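Local coordinates for protein hydroxylase (Rhodococcus sp., PDB 2OR0) that probably catalyses flavin-dependent hydroxylation, using reduced flavin and molecular oxygen, on an acyl-CoA dehydrogenase fold, at residues R69-Y74 against V116-W121; E108-D113 against P244-P249. All blocks are in the same frame, centred on the assembly; numbering follows the deposited sequence.

How the contacts relate
Both contacts lie on the same side of the chain's centre, with their own centres about 12 Å apart. Contact 1 sets the loop 69-74 against helix 114-121, inside the N-terminal helical part of the fold. Contact 2 ties the turn L109-A112 to the loop 244-249, which leads into the long helix 250-277. Helices 105-109 and 114-121 are consecutive, and at their junction the contacts touch: Q117 NE2 lies 2.8 Å from A112 O, a probable hydrogen bond, and W121 CH2 packs 3.5 Å from L109 CD2. Neither contact can be tied to the flavin site, and both are best read as joints of the fold.

Contact 1 of 2, residues R69-Y74 against V116-W121; sequences RLYGGY and VQEEIW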
loop_
_atom_site.group_PDB
_atom_site.type_symbol
_atom_site.label_atom_id
_atom_site.label_comp_id
_atom_site.label_asym_id
_atom_site.label_seq_id
_atom_site.Cartn_x
_atom_site.Cartn_y
_atom_site.Cartn_z
ATOM N N ARG A 69 -14.680 12.917 -6.420
ATOM C CA ARG A 69 -14.702 13.922 -7.510
ATOM C C ARG A 69 -14.946 15.320 -6.970
ATOM O O ARG A 69 -14.417 16.294 -7.512
ATOM C CB ARG A 69 -15.763 13.578 -8.574
ATOM C CG ARG A 69 -15.326 12.479 -9.529
ATOM C CD ARG A 69 -16.491 12.017 -10.416
ATOM N NE ARG A 69 -16.253 10.695 -11.004
ATOM C CZ ARG A 69 -15.526 10.476 -12.101
ATOM N NH1 ARG A 69 -14.941 11.499 -12.739
ATOM N NH2 ARG A 69 -15.377 9.229 -12.560
ATOM N N LEU A 70 -15.733 15.411 -5.896
ATOM C CA LEU A 70 -15.943 16.677 -5.200
ATOM C C LEU A 70 -14.602 17.344 -4.903
ATOM O O LEU A 70 -14.460 18.557 -5.052
ATOM C CB LEU A 70 -16.772 16.485 -3.923
ATOM C CG LEU A 70 -17.125 17.700 -3.046
ATOM C CD1 LEU A 70 -17.975 18.762 -3.800
ATOM C CD2 LEU A 70 -17.861 17.256 -1.790
ATOM N N TYR A 71 -13.599 16.542 -4.523
ATOM C CA TYR A 71 -12.306 17.108 -4.212
ATOM C C TYR A 71 -11.222 16.804 -5.239
ATOM O O TYR A 71 -10.065 16.554 -4.871
ATOM C CB TYR A 71 -11.890 16.759 -2.783
ATOM C CG TYR A 71 -12.805 17.327 -1.719
ATOM C CD1 TYR A 71 -12.714 18.665 -1.328
ATOM C CD2 TYR A 71 -13.747 16.527 -1.095
ATOM C CE1 TYR A 71 -13.553 19.186 -0.344
ATOM C CE2 TYR A 71 -14.586 17.034 -0.104
ATOM C CZ TYR A 71 -14.471 18.363 0.262
ATOM O OH TYR A 71 -15.297 18.852 1.237
ATOM N N GLY A 72 -11.586 16.832 -6.526
ATOM C CA GLY A 72 -10.597 16.746 -7.606
ATOM C C GLY A 72 -10.149 15.332 -7.960
ATOM O O GLY A 72 -9.253 15.159 -8.803
ATOM N N GLY A 73 -10.784 14.334 -7.343
ATOM C CA GLY A 73 -10.369 12.944 -7.460
ATOM C C GLY A 73 -10.979 12.269 -8.673
ATOM O O GLY A 73 -11.822 12.852 -9.348
ATOM N N TYR A 74 -10.561 11.036 -8.944
ATOM C CA TYR A 74 -10.995 10.326 -10.151
ATOM C C TYR A 74 -11.926 9.174 -9.898
ATOM O O TYR A 74 -12.477 8.640 -10.846
ATOM C CB TYR A 74 -9.802 9.823 -10.964
ATOM C CG TYR A 74 -8.815 10.889 -11.270
ATOM C CD1 TYR A 74 -9.159 11.980 -12.064
ATOM C CD2 TYR A 74 -7.531 10.826 -10.757
ATOM C CE1 TYR A 74 -8.232 12.980 -12.336
ATOM C CE2 TYR A 74 -6.606 11.815 -11.022
ATOM C CZ TYR A 74 -6.960 12.881 -11.798
ATOM O OH TYR A 74 -6.022 13.850 -12.049
ATOM N N VAL A 116 -14.001 17.029 7.951
ATOM C CA VAL A 116 -12.564 16.766 7.886
ATOM C C VAL A 116 -12.086 16.693 6.427
ATOM O O VAL A 116 -10.964 17.110 6.110
ATOM C CB VAL A 116 -12.145 15.563 8.783
ATOM C CG1 VAL A 116 -12.753 14.257 8.302
ATOM C CG2 VAL A 116 -10.595 15.472 8.931
ATOM N N GLN A 117 -12.958 16.211 5.533
ATOM C CA GLN A 117 -12.621 16.144 4.109
ATOM C C GLN A 117 -12.378 17.561 3.593
ATOM O O GLN A 117 -11.471 17.798 2.794
ATOM C CB GLN A 117 -13.739 15.472 3.288
ATOM C CG GLN A 117 -14.218 14.112 3.790
ATOM C CD GLN A 117 -15.129 13.414 2.789
ATOM O OE1 GLN A 117 -14.929 13.520 1.576
ATOM N NE2 GLN A 117 -16.121 12.693 3.287
ATOM N N GLU A 118 -13.200 18.498 4.073
ATOM C CA GLU A 118 -13.097 19.911 3.711
ATOM C C GLU A 118 -11.826 20.515 4.317
ATOM O O GLU A 118 -11.099 21.255 3.650
ATOM C CB GLU A 118 -14.377 20.647 4.171
ATOM C CG GLU A 118 -14.494 22.139 3.807
ATOM C CD GLU A 118 -14.237 22.454 2.319
ATOM O OE1 GLU A 118 -14.646 21.661 1.437
ATOM O OE2 GLU A 118 -13.632 23.519 2.035
ATOM N N GLU A 119 -11.530 20.180 5.569
ATOM C CA GLU A 119 -10.278 20.643 6.194
ATOM C C GLU A 119 -9.027 20.198 5.421
ATOM O O GLU A 119 -8.089 20.985 5.206
ATOM C CB GLU A 119 -10.197 20.163 7.645
ATOM C CG GLU A 119 -11.110 20.925 8.590
ATOM C CD GLU A 119 -11.150 20.323 9.980
ATOM O OE1 GLU A 119 -10.767 19.145 10.154
ATOM O OE2 GLU A 119 -11.576 21.034 10.909
ATOM N N ILE A 120 -9.025 18.938 4.982
ATOM C CA ILE A 120 -7.863 18.354 4.299
ATOM C C ILE A 120 -7.746 18.782 2.840
ATOM O O ILE A 120 -6.665 19.188 2.381
ATOM C CB ILE A 120 -7.861 16.795 4.469
ATOM C CG1 ILE A 120 -7.719 16.465 5.973
ATOM C CG2 ILE A 120 -6.773 16.131 3.583
ATOM C CD1 ILE A 120 -7.799 15.009 6.339
ATOM N N TRP A 121 -8.856 18.712 2.111
ATOM C CA TRP A 121 -8.835 18.972 0.663
ATOM C C TRP A 121 -9.434 20.316 0.232
ATOM O O TRP A 121 -9.247 20.737 -0.914
ATOM C CB TRP A 121 -9.564 17.851 -0.083
ATOM C CG TRP A 121 -8.899 16.511 -0.031
ATOM C CD1 TRP A 121 -7.549 16.243 -0.152
ATOM C CD2 TRP A 121 -9.545 15.250 0.137
ATOM N NE1 TRP A 121 -7.333 14.888 -0.069
ATOM C CE2 TRP A 121 -8.540 14.256 0.107
ATOM C CE3 TRP A 121 -10.878 14.859 0.306
ATOM C CZ2 TRP A 121 -8.831 12.904 0.238
ATOM C CZ3 TRP A 121 -11.169 13.521 0.440
ATOM C CH2 TRP A 121 -10.142 12.551 0.403
#
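Y71 reaches across to helix 114-121 and gives its phenolic proton to E118, with Y71 OH 2.9 Å from E118 OE1. The carboxylate oxygen is met on its anti side, 16° out of the carboxylate plane, and lies at the edge of the tyrosine ring. E118 sends CG anti to its backbone N (chi1 -177°) and then bends at chi2, which brings the acid back to the hydroxyl. At the other end of the ring, Y71 CD1 rests 3.5 Å from W121 CB; the two aromatic planes meet obliquely, with centroids 5.6 Å apart. Q117 adds its CB, 3.8 Å from Y71 CE2, and its backbone O lies over one ring face, toward the rim, while L70 CG lies over the rim of the opposite face. Tyrosine suits the place because its flat body packs on helix side chains while its polar tip reaches the exposed glutamate. An alanine here would probably leave E118 without its phenolic donor and open a gap beside W121 and Q117. In the second shell, the amide of Q117 is held by A112 O, W121 packs on P106 and L109, and Q67 NE2 binds the Y71 carbonyl. The whole is a loop-to-helix contact within the N-terminal helical domain of the acyl-CoA dehydrogenase fold.

Contact 2 of 2, residues E108-D113 against P244-P249; sequences ELAFAD and PLFNMP
A110 presses its methyl group onto the flat face of F246, a CH-pi contact in which CB stands 3.6 Å from the ring centroid and 23° off the ring normal. The approach is displaced toward the rim: A110 CB comes within 3.3 Å of F246 CE1. In F246, CG lies anti to the carbonyl carbon, which points the ring at the alanine; chi2 (-53°) turns a broad face to it while L245 CG lies against the other. Alanine fits because its single methyl lets the backbone come close to the ring. The contact joins the N-terminal helical domain to the segment just before helix 250-277, part of the C-terminal helical bundle of the acyl-CoA dehydrogenase fold. F111 adopts the less common first torsion, with CG between the backbone N and the carbonyl carbon (chi1 56°). That folds its ring back over the chain, where E108 O sits 3.5 Å above the ring plane, over its centre; the same carbonyl accepts the backbone N-H of F111. From there F111 CD2 only skirts F246 O, at 4.1 Å. The W107 and F111 rings form an edge-to-face pair, and W107 also meets F246. The type I turn from L109 to A112 leads to D113, whose side chain caps the following helix at Q115 N. Buried carbonyls find donors nearby: A110 O binds R241 NH1, L245 O binds W107 NE1, and F246 O binds Q236 NE2.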
loop_
_atom_site.group_PDB
_atom_site.type_symbol
_atom_site.label_atom_id
_atom_site.label_comp_id
_atom_site.label_asym_id
_atom_site.label_seq_id
_atom_site.Cartn_x
_atom_site.Cartn_y
_atom_site.Cartn_z
ATOM N N GLU A 108 -10.578 6.042 2.282
ATOM C CA GLU A 108 -11.228 5.969 3.582
ATOM C C GLU A 108 -11.822 7.342 3.997
ATOM O O GLU A 108 -12.913 7.396 4.532
ATOM C CB GLU A 108 -10.298 5.449 4.675
ATOM C CG GLU A 108 -11.021 5.306 6.019
ATOM C CD GLU A 108 -10.183 4.654 7.100
ATOM O OE1 GLU A 108 -9.085 4.145 6.792
ATOM O OE2 GLU A 108 -10.620 4.645 8.264
ATOM N N LEU A 109 -11.105 8.429 3.729
ATOM C CA LEU A 109 -11.585 9.748 4.099
ATOM C C LEU A 109 -12.905 10.047 3.390
ATOM O O LEU A 109 -13.689 10.865 3.859
ATOM C CB LEU A 109 -10.579 10.813 3.720
ATOM C CG LEU A 109 -10.699 12.108 4.536
ATOM C CD1 LEU A 109 -10.243 11.895 6.009
ATOM C CD2 LEU A 109 -9.929 13.234 3.855
ATOM N N ALA A 110 -13.135 9.392 2.252
ATOM C CA ALA A 110 -14.345 9.610 1.471
ATOM C C ALA A 110 -15.552 9.367 2.328
ATOM O O ALA A 110 -16.557 10.033 2.148
ATOM C CB ALA A 110 -14.387 8.728 0.229
ATOM N N PHE A 111 -15.448 8.428 3.266
ATOM C CA PHE A 111 -16.540 8.174 4.199
ATOM C C PHE A 111 -16.264 8.638 5.638
ATOM O O PHE A 111 -16.934 8.200 6.578
ATOM C CB PHE A 111 -17.080 6.722 4.136
ATOM C CG PHE A 111 -16.039 5.633 4.348
ATOM C CD1 PHE A 111 -15.785 5.119 5.633
ATOM C CD2 PHE A 111 -15.360 5.081 3.261
ATOM C CE1 PHE A 111 -14.883 4.102 5.833
ATOM C CE2 PHE A 111 -14.418 4.051 3.448
ATOM C CZ PHE A 111 -14.180 3.562 4.739
ATOM N N ALA A 112 -15.279 9.520 5.788
ATOM C CA ALA A 112 -15.113 10.277 7.040
ATOM C C ALA A 112 -16.060 11.500 7.013
ATOM O O ALA A 112 -16.578 11.879 5.945
ATOM C CB ALA A 112 -13.656 10.725 7.232
ATOM N N ASP A 113 -16.270 12.107 8.183
ATOM C CA ASP A 113 -17.098 13.311 8.310
ATOM C C ASP A 113 -16.801 14.337 7.241
ATOM O O ASP A 113 -15.631 14.672 6.992
ATOM C CB ASP A 113 -16.929 13.951 9.686
ATOM C CG ASP A 113 -18.051 14.925 10.017
ATOM O OD1 ASP A 113 -18.026 16.053 9.485
ATOM O OD2 ASP A 113 -18.943 14.546 10.811
ATOM N N PRO A 244 -20.124 2.770 -5.987
ATOM C CA PRO A 244 -19.702 1.427 -5.581
ATOM C C PRO A 244 -18.252 1.390 -5.068
ATOM O O PRO A 244 -17.971 0.637 -4.155
ATOM C CB PRO A 244 -19.874 0.590 -6.851
ATOM C CG PRO A 244 -20.945 1.346 -7.650
ATOM C CD PRO A 244 -20.563 2.793 -7.399
ATOM N N LEU A 245 -17.372 2.222 -5.626
ATOM C CA LEU A 245 -15.993 2.276 -5.163
ATOM C C LEU A 245 -15.943 2.430 -3.638
ATOM O O LEU A 245 -15.267 1.648 -2.945
ATOM C CB LEU A 245 -15.205 3.387 -5.843
ATOM C CG LEU A 245 -13.821 3.631 -5.206
ATOM C CD1 LEU A 245 -12.849 2.421 -5.402
ATOM C CD2 LEU A 245 -13.248 4.901 -5.747
ATOM N N PHE A 246 -16.703 3.394 -3.119
ATOM C CA PHE A 246 -16.637 3.732 -1.701
ATOM C C PHE A 246 -17.372 2.772 -0.823
ATOM O O PHE A 246 -17.342 2.904 0.397
ATOM C CB PHE A 246 -17.072 5.180 -1.460
ATOM C CG PHE A 246 -16.206 6.156 -2.148
ATOM C CD1 PHE A 246 -14.822 6.111 -1.970
ATOM C CD2 PHE A 246 -16.742 7.104 -3.007
ATOM C CE1 PHE A 246 -13.996 7.007 -2.618
ATOM C CE2 PHE A 246 -15.914 8.008 -3.654
ATOM C CZ PHE A 246 -14.529 7.952 -3.459
ATOM N N ASN A 247 -18.009 1.776 -1.425
ATOM C CA ASN A 247 -18.623 0.739 -0.626
ATOM C C ASN A 247 -17.875 -0.584 -0.648
ATOM O O ASN A 247 -18.387 -1.595 -0.180
ATOM C CB ASN A 247 -20.093 0.563 -0.987
ATOM C CG ASN A 247 -20.918 1.782 -0.622
ATOM O OD1 ASN A 247 -21.454 1.856 0.483
ATOM N ND2 ASN A 247 -21.009 2.745 -1.542
HETATM N N MSE A 248 -16.666 -0.564 -1.201
HETATM C CA MSE A 248 -15.786 -1.764 -1.216
HETATM C C MSE A 248 -15.340 -2.169 0.209
HETATM O O MSE A 248 -15.270 -1.321 1.092
HETATM C CB MSE A 248 -14.566 -1.496 -2.105
HETATM C CG MSE A 248 -14.888 -1.396 -3.601
HETATM SE SE MSE A 248 -15.165 -3.146 -4.383
HETATM C CE MSE A 248 -13.286 -3.841 -4.261
ATOM N N PRO A 249 -15.064 -3.480 0.451
ATOM C CA PRO A 249 -14.552 -3.820 1.781
ATOM C C PRO A 249 -13.192 -3.176 2.065
ATOM O O PRO A 249 -12.327 -3.162 1.182
ATOM C CB PRO A 249 -14.406 -5.348 1.720
ATOM C CG PRO A 249 -15.354 -5.775 0.576
ATOM C CD PRO A 249 -15.210 -4.678 -0.405
#